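Local coordinates for protein transcriptional regulator, LacI family (Arthrobacter sp., PDB 4RKQ) that probably regulates transcription in response to a small, perhaps sugar-like effector bound in the cleft of its periplasmic-binding-protein-like fold, at residues S36-A41 with W46-D51; D83-V88 with R92-L97; F110-A115 with I224-I229. All coordinates share one frame; numbering follows the deposited sequence.

Contact 1 (S36-A41 with W46-D51); sequences SVVELA and WHVVVD
A41, near the end of helix 29-43, meets both W46 and V48 where the chain turns back into strand 47-52, and one turn earlier V38 extends the contact along the strand. The two short axes run nearly antiparallel, at 163°, with a closest approach of 8.5 Å. One backbone hydrogen bond spans the turn: W46 N donates to A41 O over 3.0 Å.

The remaining contacts are apolar. The methyl of A41 is wedged against V48, its CB only 3.4 Å from V48 CG2, closer than carbons usually pack. The same CB lies 3.7 Å from W46 CE3, on the benzo half of the indole. V38 CG2 rests on V48 CG1 at 3.8 Å, the two side chains crossing at a slant. With CG1 of V48 anti to the backbone N (chi1 -177°), that methyl faces V38 and CG2, beside the N, faces A41. V50 adds a looser touch to V38.

Helix and strand are the second and third elements of a beta-alpha-beta unit opened by strand 17-22, whose L20 also receives V38 and V50. W46 leans further on L257 and V258 of helix 246-262. Strand 47-52 is outermost within the chain, and V50 makes backbone hydrogen bonds to the second subunit and packs on V50 there. With one hydrogen bond and otherwise valine and alanine methyls and one indole carbon, the contact probably depends mainly on shape, the close methyls limiting how near the helix can come to the sheet.

Contact 2 (D83-V88 with R92-L97); sequences DQAQTV and RPLIVL
Q86 and L94 mark the nearest approach of the two backbones, their CA atoms 5.8 Å apart, where the chain leaves helix 82-89, turns, and enters strand 94-97. The extended residues R92 and P93 carry it past the helix, and the amide of Q86 bonds the backbone on both sides of P93. Q86 OE1 accepts from L94 N at 2.9 Å, while Q86 NE2 donates to R92 O, also at 2.9 Å and nearly straight (166°). R92 O lies close to the amide plane. The chain of Q86 bends at chi2 (63°), which brings the amide across to the strand, and the two bonds together fix which way round it sits. OE1 accepts from A105 N as well.

This is the return half of a beta-alpha-beta unit, strand 73-76, helix 82-89, strand 94-97, in the parallel part of the sheet, of Rossmann-like topology. L94 itself points toward the helix: its CD2 meets A85 CB at 3.8 Å, and its CB passes 3.2 Å from Q86 OE1. A85 also touches V64 of helix 60-67.

At the C-terminal end of the helix, V88 O lies at the edge of the R92 guanidinium, near its plane. R92 NH2 reaches V88 O over a longish 3.3 Å, at a bent 136°, while R92 NE donates to L89 O. Carbonyls at a helix C-terminus are probably a favourable setting for its positive charge.

Contact 3 (F110-A115 with I224-I229); sequences FDYQHA and IGMDGI. With EDO (1,2-ethanediol), chain F.
The sulfur of M226 comes to the edge of the Y112 ring, not over its face, in a Met-aromatic contact: SD is 3.7 Å from Y112 CE1, and the line from SD to the ring centroid lies 80° off the normal. The two side chains cross at about a right angle. M226 is extended until its last torsion, where chi3 (-71°) turns the methyl out of the line of the chain, and CE settles 3.7 Å from A115 CB. No hydrogen bond joins the segments; the polar end of Y112 is held by D98, and its ring is also touched by A154 and R151 of helix 150-161.

Before helix 112-125, D111 acts as N-cap: its OD1 accepts from H114 N at 3.0 Å, met from above the carboxylate plane, and its other oxygen makes a salt bridge to K277.

At M226 the chain turns a corner, and beyond it D227 faces a bound 1,2-ethanediol, probably from the crystallisation liquor. Each carboxylate oxygen takes one hydroxyl: D227 OD1 accepts from the diol's O2 at 2.6 Å and D227 OD2 from its O1 at 2.5 Å. An alanine here removes both acceptors and would probably leave the diol's hydroxyls without these mates and the diol freer to turn among R151, N27 and N199, its other partners. A carboxylate, an arginine and asparagines gathered round a vicinal diol at the end of a central strand are consistent with the effector-binding cleft of LacI-family regulators.

How the contacts relate
Contacts 1 and 2 repeat one principle, a helix returning to a parallel strand of the same sheet, with centres about 17 Å apart and nearest atoms about 7 Å apart. Contact 3 departs from it, joining parts more than a hundred residues apart; its centre lies about 24 Å from that of contact 1 and 25 Å from that of contact 2. Its nearest atoms nevertheless come within about 4 Å of contact 2 without touching, and D98, directly after 92-97, bonds Y112. Of the three, contact 3 alone includes the diol in the presumed effector pocket, whereas contact 1 borders the second subunit.

Contact 1 (S36-A41 with W46-D51)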
ATOM      1  N   SER A  36      -3.775   9.623   3.675  1.00 12.58           N
ATOM      2  CA  SER A  36      -4.222  10.461   4.783  1.00 16.68           C
ATOM      3  C   SER A  36      -4.078  11.948   4.426  1.00 19.13           C
ATOM      4  O   SER A  36      -4.964  12.773   4.709  1.00 18.47           O
ATOM      5  CB  SER A  36      -3.437  10.093   6.049  1.00 22.36           C
ATOM      6  OG  SER A  36      -3.654  11.086   7.012  1.00 28.01           O
ATOM      7  N   VAL A  37      -2.971  12.304   3.785  1.00 16.26           N
ATOM      8  CA  VAL A  37      -2.758  13.675   3.322  1.00 13.22           C
ATOM      9  C   VAL A  37      -3.733  14.050   2.204  1.00 16.24           C
ATOM     10  O   VAL A  37      -4.308  15.159   2.221  1.00 13.37           O
ATOM     11  CB  VAL A  37      -1.296  13.960   2.858  1.00 13.02           C
ATOM     12  CG1 VAL A  37      -1.186  15.368   2.302  1.00 19.37           C
ATOM     13  CG2 VAL A  37      -0.318  13.786   4.013  1.00 17.95           C
ATOM     14  N   VAL A  38      -3.960  13.144   1.260  1.00 12.52           N
ATOM     15  CA  VAL A  38      -4.902  13.439   0.185  1.00 14.81           C
ATOM     16  C   VAL A  38      -6.332  13.646   0.738  1.00 16.73           C
ATOM     17  O   VAL A  38      -7.009  14.529   0.257  1.00 17.03           O
ATOM     18  CB  VAL A  38      -4.911  12.391  -0.903  1.00 12.30           C
ATOM     19  CG1 VAL A  38      -5.952  12.706  -1.929  1.00 11.17           C
ATOM     20  CG2 VAL A  38      -3.560  12.386  -1.604  1.00 16.84           C
ATOM     21  N   GLU A  39      -6.735  12.823   1.699  1.00 18.17           N
ATOM     22  CA  GLU A  39      -8.008  12.997   2.421  1.00 19.25           C
ATOM     23  C   GLU A  39      -8.176  14.412   3.000  1.00 16.27           C
ATOM     24  O   GLU A  39      -9.150  15.105   2.696  1.00 17.26           O
ATOM     25  CB  GLU A  39      -8.163  11.981   3.533  1.00 15.26           C
ATOM     26  CG  GLU A  39      -9.422  12.149   4.420  1.00 19.07           C
ATOM     27  CD  GLU A  39     -10.727  11.681   3.797  1.00 32.76           C
ATOM     28  OE1 GLU A  39     -10.749  11.284   2.607  1.00 32.19           O
ATOM     29  OE2 GLU A  39     -11.760  11.713   4.514  1.00 34.00           O
ATOM     30  N   LEU A  40      -7.209  14.860   3.785  1.00 18.02           N
ATOM     31  CA  LEU A  40      -7.341  16.148   4.481  1.00 22.88           C
ATOM     32  C   LEU A  40      -7.288  17.296   3.515  1.00 24.05           C
ATOM     33  O   LEU A  40      -8.047  18.230   3.648  1.00 18.17           O
ATOM     34  CB  LEU A  40      -6.302  16.286   5.587  1.00 15.11           C
ATOM     35  CG  LEU A  40      -6.448  15.222   6.645  1.00 20.18           C
ATOM     36  CD1 LEU A  40      -5.162  15.139   7.442  1.00 34.70           C
ATOM     37  CD2 LEU A  40      -7.648  15.503   7.525  1.00 30.00           C
ATOM     38  N   ALA A  41      -6.449  17.213   2.480  1.00 14.26           N
ATOM     39  CA  ALA A  41      -6.329  18.266   1.527  1.00 16.87           C
ATOM     40  C   ALA A  41      -7.582  18.351   0.689  1.00 13.07           C
ATOM     41  O   ALA A  41      -8.062  19.456   0.343  1.00 17.88           O
ATOM     42  CB  ALA A  41      -5.100  18.062   0.624  1.00 15.81           C
ATOM     43  N   TRP A  46      -8.720  21.405  -1.831  1.00 15.90           N
ATOM     44  CA  TRP A  46      -7.421  21.477  -2.517  1.00 16.83           C
ATOM     45  C   TRP A  46      -7.273  20.353  -3.585  1.00 19.33           C
ATOM     46  O   TRP A  46      -7.874  19.295  -3.468  1.00 20.09           O
ATOM     47  CB  TRP A  46      -6.331  21.332  -1.479  1.00 14.27           C
ATOM     48  CG  TRP A  46      -6.203  22.424  -0.536  1.00 15.75           C
ATOM     49  CD1 TRP A  46      -6.923  23.601  -0.498  1.00 19.42           C
ATOM     50  CD2 TRP A  46      -5.218  22.516   0.500  1.00 17.60           C
ATOM     51  NE1 TRP A  46      -6.444  24.392   0.530  1.00 23.98           N
ATOM     52  CE2 TRP A  46      -5.433  23.732   1.175  1.00 24.34           C
ATOM     53  CE3 TRP A  46      -4.203  21.650   0.956  1.00 17.05           C
ATOM     54  CZ2 TRP A  46      -4.642  24.139   2.239  1.00 26.96           C
ATOM     55  CZ3 TRP A  46      -3.453  22.035   2.044  1.00 29.78           C
ATOM     56  CH2 TRP A  46      -3.660  23.290   2.654  1.00 24.05           C
ATOM     57  N   HIS A  47      -6.475  20.617  -4.616  1.00 17.91           N
ATOM     58  CA  HIS A  47      -6.036  19.602  -5.571  1.00 20.15           C
ATOM     59  C   HIS A  47      -4.744  19.006  -5.011  1.00 20.90           C
ATOM     60  O   HIS A  47      -3.924  19.759  -4.468  1.00 16.18           O
ATOM     61  CB  HIS A  47      -5.590  20.259  -6.891  1.00 30.92           C
ATOM     62  CG  HIS A  47      -6.642  21.009  -7.648  1.00 43.88           C
ATOM     63  ND1 HIS A  47      -7.733  20.397  -8.221  1.00 35.13           N
ATOM     64  CD2 HIS A  47      -6.684  22.303  -8.048  1.00 39.23           C
ATOM     65  CE1 HIS A  47      -8.442  21.293  -8.882  1.00 50.23           C
ATOM     66  NE2 HIS A  47      -7.830  22.459  -8.792  1.00 63.22           N
ATOM     67  N   VAL A  48      -4.515  17.705  -5.196  1.00 19.92           N
ATOM     68  CA  VAL A  48      -3.273  17.057  -4.776  1.00 14.73           C
ATOM     69  C   VAL A  48      -2.780  16.151  -5.916  1.00 18.77           C
ATOM     70  O   VAL A  48      -3.562  15.430  -6.559  1.00 15.38           O
ATOM     71  CB  VAL A  48      -3.443  16.165  -3.525  1.00 17.87           C
ATOM     72  CG1 VAL A  48      -2.113  15.557  -3.082  1.00 27.25           C
ATOM     73  CG2 VAL A  48      -4.046  16.931  -2.361  1.00 30.97           C
ATOM     74  N   VAL A  49      -1.490  16.207  -6.173  1.00 15.96           N
ATOM     75  CA  VAL A  49      -0.837  15.263  -7.090  1.00 14.09           C
ATOM     76  C   VAL A  49       0.349  14.570  -6.371  1.00 14.72           C
ATOM     77  O   VAL A  49       1.120  15.206  -5.628  1.00 23.90           O
ATOM     78  CB  VAL A  49      -0.316  15.931  -8.358  1.00 31.23           C
ATOM     79  CG1 VAL A  49      -1.490  16.236  -9.291  1.00 31.18           C
ATOM     80  CG2 VAL A  49       0.466  17.193  -8.031  1.00 20.77           C
ATOM     81  N   VAL A  50       0.481  13.265  -6.606  1.00 12.52           N
ATOM     82  CA  VAL A  50       1.507  12.461  -5.962  1.00 14.85           C
ATOM     83  C   VAL A  50       2.588  12.130  -6.991  1.00 12.46           C
ATOM     84  O   VAL A  50       2.243  11.760  -8.117  1.00 12.48           O
ATOM     85  CB  VAL A  50       0.888  11.163  -5.394  1.00 17.73           C
ATOM     86  CG1 VAL A  50       1.979  10.260  -4.853  1.00 19.39           C
ATOM     87  CG2 VAL A  50      -0.095  11.520  -4.285  1.00 22.89           C
ATOM     88  N   ASP A  51       3.854  12.332  -6.630  1.00 12.99           N
ATOM     89  CA  ASP A  51       4.991  11.855  -7.446  1.00 13.73           C
ATOM     90  C   ASP A  51       5.719  10.763  -6.616  1.00 15.43           C
ATOM     91  O   ASP A  51       6.331  11.078  -5.562  1.00 12.81           O
ATOM     92  CB  ASP A  51       5.938  12.992  -7.729  1.00 11.73           C
ATOM     93  CG  ASP A  51       7.110  12.601  -8.656  1.00 22.63           C
ATOM     94  OD1 ASP A  51       7.448  11.405  -8.799  1.00 18.51           O
ATOM     95  OD2 ASP A  51       7.716  13.530  -9.218  1.00 18.69           O
TER

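Contact 2 (D83-V88 with R92-L97)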
ATOM      1  N   ASP A  83      16.809  20.840   1.963  1.00 14.53           N
ATOM      2  CA  ASP A  83      17.352  22.170   1.796  1.00 19.12           C
ATOM      3  C   ASP A  83      17.384  22.614   0.329  1.00 18.74           C
ATOM      4  O   ASP A  83      16.949  23.741  -0.028  1.00 17.25           O
ATOM      5  CB  ASP A  83      18.747  22.260   2.438  1.00 21.11           C
ATOM      6  CG  ASP A  83      19.182  23.696   2.655  1.00 30.74           C
ATOM      7  OD1 ASP A  83      18.502  24.458   3.413  1.00 28.24           O
ATOM      8  OD2 ASP A  83      20.184  24.074   2.037  1.00 43.17           O
ATOM      9  N   GLN A  84      17.928  21.742  -0.523  1.00 20.39           N
ATOM     10  CA  GLN A  84      17.975  22.015  -1.944  1.00 17.53           C
ATOM     11  C   GLN A  84      16.582  22.118  -2.575  1.00 14.76           C
ATOM     12  O   GLN A  84      16.343  22.956  -3.427  1.00 15.20           O
ATOM     13  CB  GLN A  84      18.769  20.938  -2.672  1.00 24.28           C
ATOM     14  CG  GLN A  84      20.262  20.956  -2.327  1.00 44.78           C
ATOM     15  CD  GLN A  84      21.026  19.789  -2.924  1.00 50.72           C
ATOM     16  OE1 GLN A  84      21.465  18.894  -2.214  1.00 70.98           O
ATOM     17  NE2 GLN A  84      21.179  19.795  -4.240  1.00 48.76           N
ATOM     18  N   ALA A  85      15.674  21.258  -2.152  1.00 11.16           N
ATOM     19  CA  ALA A  85      14.288  21.347  -2.621  1.00 14.57           C
ATOM     20  C   ALA A  85      13.593  22.671  -2.220  1.00 13.44           C
ATOM     21  O   ALA A  85      12.868  23.258  -3.025  1.00 12.25           O
ATOM     22  CB  ALA A  85      13.497  20.156  -2.130  1.00 12.92           C
ATOM     23  N   GLN A  86      13.801  23.158  -1.003  1.00 11.33           N
ATOM     24  CA  GLN A  86      13.198  24.449  -0.656  1.00 17.44           C
ATOM     25  C   GLN A  86      13.798  25.557  -1.506  1.00 21.51           C
ATOM     26  O   GLN A  86      13.119  26.528  -1.878  1.00 15.59           O
ATOM     27  CB  GLN A  86      13.337  24.757   0.833  1.00 13.41           C
ATOM     28  CG  GLN A  86      12.628  26.039   1.267  1.00 18.22           C
ATOM     29  CD  GLN A  86      11.120  25.959   1.064  1.00 14.10           C
ATOM     30  OE1 GLN A  86      10.386  25.387   1.877  1.00 15.29           O
ATOM     31  NE2 GLN A  86      10.652  26.498  -0.062  1.00 16.66           N
ATOM     32  N   THR A  87      15.074  25.439  -1.827  1.00 15.38           N
ATOM     33  CA  THR A  87      15.696  26.421  -2.746  1.00 15.96           C
ATOM     34  C   THR A  87      15.013  26.463  -4.119  1.00 15.28           C
ATOM     35  O   THR A  87      14.713  27.546  -4.654  1.00 16.96           O
ATOM     36  CB  THR A  87      17.231  26.186  -2.853  1.00 21.87           C
ATOM     37  OG1 THR A  87      17.776  26.339  -1.549  1.00 20.29           O
ATOM     38  CG2 THR A  87      17.896  27.165  -3.794  1.00 24.61           C
ATOM     39  N   VAL A  88      14.724  25.297  -4.656  1.00 14.38           N
ATOM     40  CA  VAL A  88      14.029  25.185  -5.933  1.00 13.45           C
ATOM     41  C   VAL A  88      12.659  25.822  -5.778  1.00 16.43           C
ATOM     42  O   VAL A  88      12.221  26.637  -6.607  1.00 14.70           O
ATOM     43  CB  VAL A  88      13.903  23.691  -6.334  1.00 15.38           C
ATOM     44  CG1 VAL A  88      12.847  23.460  -7.401  1.00 19.59           C
ATOM     45  CG2 VAL A  88      15.250  23.131  -6.798  1.00 21.29           C
ATOM     46  N   ARG A  92       7.458  29.081  -2.198  1.00 16.40           N
ATOM     47  CA  ARG A  92       6.442  28.033  -2.150  1.00 11.58           C
ATOM     48  C   ARG A  92       6.884  27.025  -1.056  1.00 12.83           C
ATOM     49  O   ARG A  92       7.977  26.497  -1.087  1.00 14.88           O
ATOM     50  CB  ARG A  92       6.279  27.344  -3.527  1.00 15.76           C
ATOM     51  CG  ARG A  92       5.930  28.284  -4.675  1.00 19.54           C
ATOM     52  CD  ARG A  92       6.055  27.641  -6.044  1.00 15.70           C
ATOM     53  NE  ARG A  92       7.463  27.514  -6.403  1.00 12.88           N
ATOM     54  CZ  ARG A  92       7.915  27.311  -7.625  1.00 15.81           C
ATOM     55  NH1 ARG A  92       7.067  27.154  -8.644  1.00 15.75           N
ATOM     56  NH2 ARG A  92       9.227  27.194  -7.817  1.00 14.09           N
ATOM     57  N   PRO A  93       6.060  26.835  -0.033  1.00 15.43           N
ATOM     58  CA  PRO A  93       6.525  26.120   1.160  1.00 13.33           C
ATOM     59  C   PRO A  93       6.704  24.620   0.938  1.00 13.97           C
ATOM     60  O   PRO A  93       5.876  23.976   0.263  1.00 14.68           O
ATOM     61  CB  PRO A  93       5.413  26.388   2.207  1.00 17.74           C
ATOM     62  CG  PRO A  93       4.252  26.928   1.458  1.00 20.93           C
ATOM     63  CD  PRO A  93       4.736  27.477   0.150  1.00 19.32           C
ATOM     64  N   LEU A  94       7.843  24.125   1.404  1.00 14.12           N
ATOM     65  CA  LEU A  94       8.077  22.718   1.556  1.00 13.22           C
ATOM     66  C   LEU A  94       7.884  22.316   3.012  1.00 11.66           C
ATOM     67  O   LEU A  94       8.451  22.943   3.913  1.00 17.16           O
ATOM     68  CB  LEU A  94       9.494  22.388   1.134  1.00 14.58           C
ATOM     69  CG  LEU A  94       9.978  20.969   1.341  1.00 15.58           C
ATOM     70  CD1 LEU A  94       9.186  19.984   0.481  1.00 15.97           C
ATOM     71  CD2 LEU A  94      11.464  20.917   0.994  1.00 18.83           C
ATOM     72  N   ILE A  95       7.077  21.260   3.207  1.00 13.59           N
ATOM     73  CA  ILE A  95       7.013  20.558   4.462  1.00 14.05           C
ATOM     74  C   ILE A  95       7.645  19.190   4.255  1.00 14.44           C
ATOM     75  O   ILE A  95       7.091  18.353   3.549  1.00 16.99           O
ATOM     76  CB  ILE A  95       5.556  20.387   4.925  1.00 12.43           C
ATOM     77  CG1 ILE A  95       4.957  21.796   5.119  1.00 21.43           C
ATOM     78  CG2 ILE A  95       5.518  19.599   6.230  1.00 21.79           C
ATOM     79  CD1 ILE A  95       3.510  21.797   5.365  1.00 35.94           C
ATOM     80  N   VAL A  96       8.773  18.959   4.892  1.00 11.98           N
ATOM     81  CA  VAL A  96       9.422  17.617   4.923  1.00 14.93           C
ATOM     82  C   VAL A  96       9.193  16.839   6.189  1.00 20.61           C
ATOM     83  O   VAL A  96       9.037  17.404   7.264  1.00 17.52           O
ATOM     84  CB  VAL A  96      10.959  17.721   4.719  1.00 18.11           C
ATOM     85  CG1 VAL A  96      11.293  18.198   3.325  1.00 30.19           C
ATOM     86  CG2 VAL A  96      11.601  18.643   5.753  1.00 22.78           C
ATOM     87  N   LEU A  97       9.214  15.518   6.074  1.00 13.84           N
ATOM     88  CA  LEU A  97       9.104  14.676   7.217  1.00 15.89           C
ATOM     89  C   LEU A  97      10.332  13.816   7.388  1.00 16.77           C
ATOM     90  O   LEU A  97      10.948  13.372   6.411  1.00 16.39           O
ATOM     91  CB  LEU A  97       7.923  13.727   7.059  1.00 21.31           C
ATOM     92  CG  LEU A  97       6.584  14.431   7.091  1.00 20.34           C
ATOM     93  CD1 LEU A  97       6.134  14.928   5.721  1.00 22.64           C
ATOM     94  CD2 LEU A  97       5.573  13.487   7.703  1.00 24.61           C
TER

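Contact 3 (F110-A115 with I224-I229)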
ATOM      1  N   PHE A 110      10.079  12.988  14.416  1.00 18.11           N
ATOM      2  CA  PHE A 110       9.473  12.065  15.404  1.00 14.02           C
ATOM      3  C   PHE A 110      10.510  11.884  16.505  1.00 23.33           C
ATOM      4  O   PHE A 110      11.689  11.942  16.230  1.00 23.98           O
ATOM      5  CB  PHE A 110       9.126  10.757  14.757  1.00 24.12           C
ATOM      6  CG  PHE A 110       8.211  10.927  13.584  1.00 19.40           C
ATOM      7  CD1 PHE A 110       8.731  11.200  12.328  1.00 24.49           C
ATOM      8  CD2 PHE A 110       6.845  10.894  13.754  1.00 27.49           C
ATOM      9  CE1 PHE A 110       7.892  11.433  11.253  1.00 27.11           C
ATOM     10  CE2 PHE A 110       6.003  11.083  12.683  1.00 28.31           C
ATOM     11  CZ  PHE A 110       6.527  11.360  11.437  1.00 22.35           C
ATOM     12  N   ASP A 111      10.043  11.722  17.736  1.00 22.76           N
ATOM     13  CA  ASP A 111      10.919  11.554  18.898  1.00 24.97           C
ATOM     14  C   ASP A 111      11.363  10.112  19.017  1.00 23.09           C
ATOM     15  O   ASP A 111      10.680   9.293  19.639  1.00 21.67           O
ATOM     16  CB  ASP A 111      10.143  11.944  20.132  1.00 22.06           C
ATOM     17  CG  ASP A 111      10.995  11.977  21.381  1.00 36.74           C
ATOM     18  OD1 ASP A 111      12.122  11.429  21.429  1.00 23.14           O
ATOM     19  OD2 ASP A 111      10.492  12.548  22.332  1.00 28.67           O
ATOM     20  N   TYR A 112      12.488   9.770  18.401  1.00 19.27           N
ATOM     21  CA  TYR A 112      12.909   8.383  18.443  1.00 15.42           C
ATOM     22  C   TYR A 112      13.523   7.950  19.781  1.00 26.63           C
ATOM     23  O   TYR A 112      13.560   6.761  20.072  1.00 23.41           O
ATOM     24  CB  TYR A 112      13.841   8.028  17.304  1.00 22.93           C
ATOM     25  CG  TYR A 112      13.191   8.125  15.963  1.00 21.93           C
ATOM     26  CD1 TYR A 112      12.193   7.241  15.603  1.00 17.44           C
ATOM     27  CD2 TYR A 112      13.584   9.091  15.039  1.00 23.45           C
ATOM     28  CE1 TYR A 112      11.593   7.308  14.352  1.00 22.26           C
ATOM     29  CE2 TYR A 112      12.982   9.175  13.791  1.00 18.18           C
ATOM     30  CZ  TYR A 112      11.964   8.285  13.459  1.00 21.02           C
ATOM     31  OH  TYR A 112      11.379   8.318  12.203  1.00 20.92           O
ATOM     32  N   GLN A 113      13.984   8.881  20.597  1.00 21.68           N
ATOM     33  CA  GLN A 113      14.412   8.499  21.947  1.00 24.98           C
ATOM     34  C   GLN A 113      13.236   8.040  22.775  1.00 18.91           C
ATOM     35  O   GLN A 113      13.323   7.068  23.525  1.00 26.93           O
ATOM     36  CB  GLN A 113      15.097   9.659  22.636  1.00 31.97           C
ATOM     37  CG  GLN A 113      16.417   9.919  21.965  1.00 38.37           C
ATOM     38  CD  GLN A 113      17.295  10.828  22.763  1.00 73.24           C
ATOM     39  OE1 GLN A 113      17.075  11.041  23.958  1.00 59.81           O
ATOM     40  NE2 GLN A 113      18.309  11.369  22.109  1.00 63.62           N
ATOM     41  N   HIS A 114      12.130   8.737  22.642  1.00 29.26           N
ATOM     42  CA  HIS A 114      10.933   8.336  23.301  1.00 22.53           C
ATOM     43  C   HIS A 114      10.403   6.978  22.813  1.00 24.54           C
ATOM     44  O   HIS A 114      10.002   6.119  23.612  1.00 31.27           O
ATOM     45  CB  HIS A 114       9.889   9.386  23.129  1.00 30.35           C
ATOM     46  CG  HIS A 114       8.531   8.919  23.503  1.00 35.16           C
ATOM     47  ND1 HIS A 114       8.050   9.010  24.786  1.00 33.73           N
ATOM     48  CD2 HIS A 114       7.566   8.309  22.776  1.00 39.67           C
ATOM     49  CE1 HIS A 114       6.829   8.520  24.828  1.00 28.26           C
ATOM     50  NE2 HIS A 114       6.516   8.071  23.626  1.00 45.19           N
ATOM     51  N   ALA A 115      10.385   6.777  21.500  1.00 22.21           N
ATOM     52  CA  ALA A 115       9.917   5.510  20.931  1.00 25.24           C
ATOM     53  C   ALA A 115      10.775   4.347  21.425  1.00 27.19           C
ATOM     54  O   ALA A 115      10.256   3.273  21.733  1.00 28.08           O
ATOM     55  CB  ALA A 115       9.960   5.558  19.394  1.00 18.46           C
ATOM     56  N   ILE A 224       8.239  -6.403  17.869  1.00 18.03           N
ATOM     57  CA  ILE A 224       7.683  -5.080  17.831  1.00 21.67           C
ATOM     58  C   ILE A 224       8.149  -4.313  16.585  1.00 17.43           C
ATOM     59  O   ILE A 224       9.329  -4.248  16.279  1.00 17.20           O
ATOM     60  CB  ILE A 224       8.044  -4.250  19.082  1.00 24.29           C
ATOM     61  CG1 ILE A 224       7.632  -4.979  20.371  1.00 22.66           C
ATOM     62  CG2 ILE A 224       7.325  -2.903  19.028  1.00 24.45           C
ATOM     63  CD1 ILE A 224       8.012  -4.242  21.637  1.00 22.74           C
ATOM     64  N   GLY A 225       7.200  -3.718  15.874  1.00 20.59           N
ATOM     65  CA  GLY A 225       7.550  -2.903  14.717  1.00 23.41           C
ATOM     66  C   GLY A 225       7.436  -1.414  14.971  1.00 23.86           C
ATOM     67  O   GLY A 225       7.451  -0.957  16.106  1.00 20.40           O
ATOM     68  N   MET A 226       7.331  -0.663  13.883  1.00 17.01           N
ATOM     69  CA  MET A 226       7.100   0.765  13.910  1.00 18.52           C
ATOM     70  C   MET A 226       6.372   1.168  12.616  1.00 19.25           C
ATOM     71  O   MET A 226       6.752   0.760  11.513  1.00 17.67           O
ATOM     72  CB  MET A 226       8.432   1.562  14.077  1.00 14.18           C
ATOM     73  CG  MET A 226       8.328   3.068  13.759  1.00 23.70           C
ATOM     74  SD  MET A 226       9.786   4.053  14.246  1.00 17.10           S
ATOM     75  CE  MET A 226       9.628   4.035  16.031  1.00 29.75           C
ATOM     76  N   ASP A 227       5.308   1.935  12.796  1.00 17.02           N
ATOM     77  CA  ASP A 227       4.621   2.686  11.739  1.00 18.42           C
ATOM     78  C   ASP A 227       3.106   2.633  11.967  1.00 19.48           C
ATOM     79  O   ASP A 227       2.412   3.620  11.798  1.00 24.49           O
ATOM     80  CB  ASP A 227       4.937   2.201  10.304  1.00 22.24           C
ATOM     81  CG  ASP A 227       6.261   2.713   9.741  1.00 19.82           C
ATOM     82  OD1 ASP A 227       6.894   3.638  10.315  1.00 23.70           O
ATOM     83  OD2 ASP A 227       6.681   2.184   8.665  1.00 24.10           O
ATOM     84  N   GLY A 228       2.588   1.479  12.342  1.00 18.62           N
ATOM     85  CA  GLY A 228       1.139   1.330  12.472  1.00 19.79           C
ATOM     86  C   GLY A 228       0.458   1.162  11.118  1.00 23.08           C
ATOM     87  O   GLY A 228      -0.652   1.631  10.934  1.00 22.05           O
ATOM     88  N   ILE A 229       1.122   0.529  10.147  1.00 19.97           N
ATOM     89  CA  ILE A 229       0.454   0.270   8.854  1.00 25.23           C
ATOM     90  C   ILE A 229      -0.747  -0.703   9.064  1.00 23.90           C
ATOM     91  O   ILE A 229      -0.692  -1.586   9.901  1.00 22.62           O
ATOM     92  CB  ILE A 229       1.431  -0.241   7.770  1.00 20.38           C
ATOM     93  CG1 ILE A 229       2.127  -1.529   8.156  1.00 21.58           C
ATOM     94  CG2 ILE A 229       2.508   0.810   7.466  1.00 34.88           C
ATOM     95  CD1 ILE A 229       2.957  -2.112   7.065  1.00 22.23           C
TER
HETATM   96  C1  EDO F 402       9.184   4.106   6.828  1.00 29.24           C
HETATM   97  O1  EDO F 402       8.446   2.879   6.985  1.00 25.78           O
HETATM   98  C2  EDO F 402       8.676   5.177   7.769  1.00 36.97           C
HETATM   99  O2  EDO F 402       8.984   4.707   9.087  1.00 23.36           O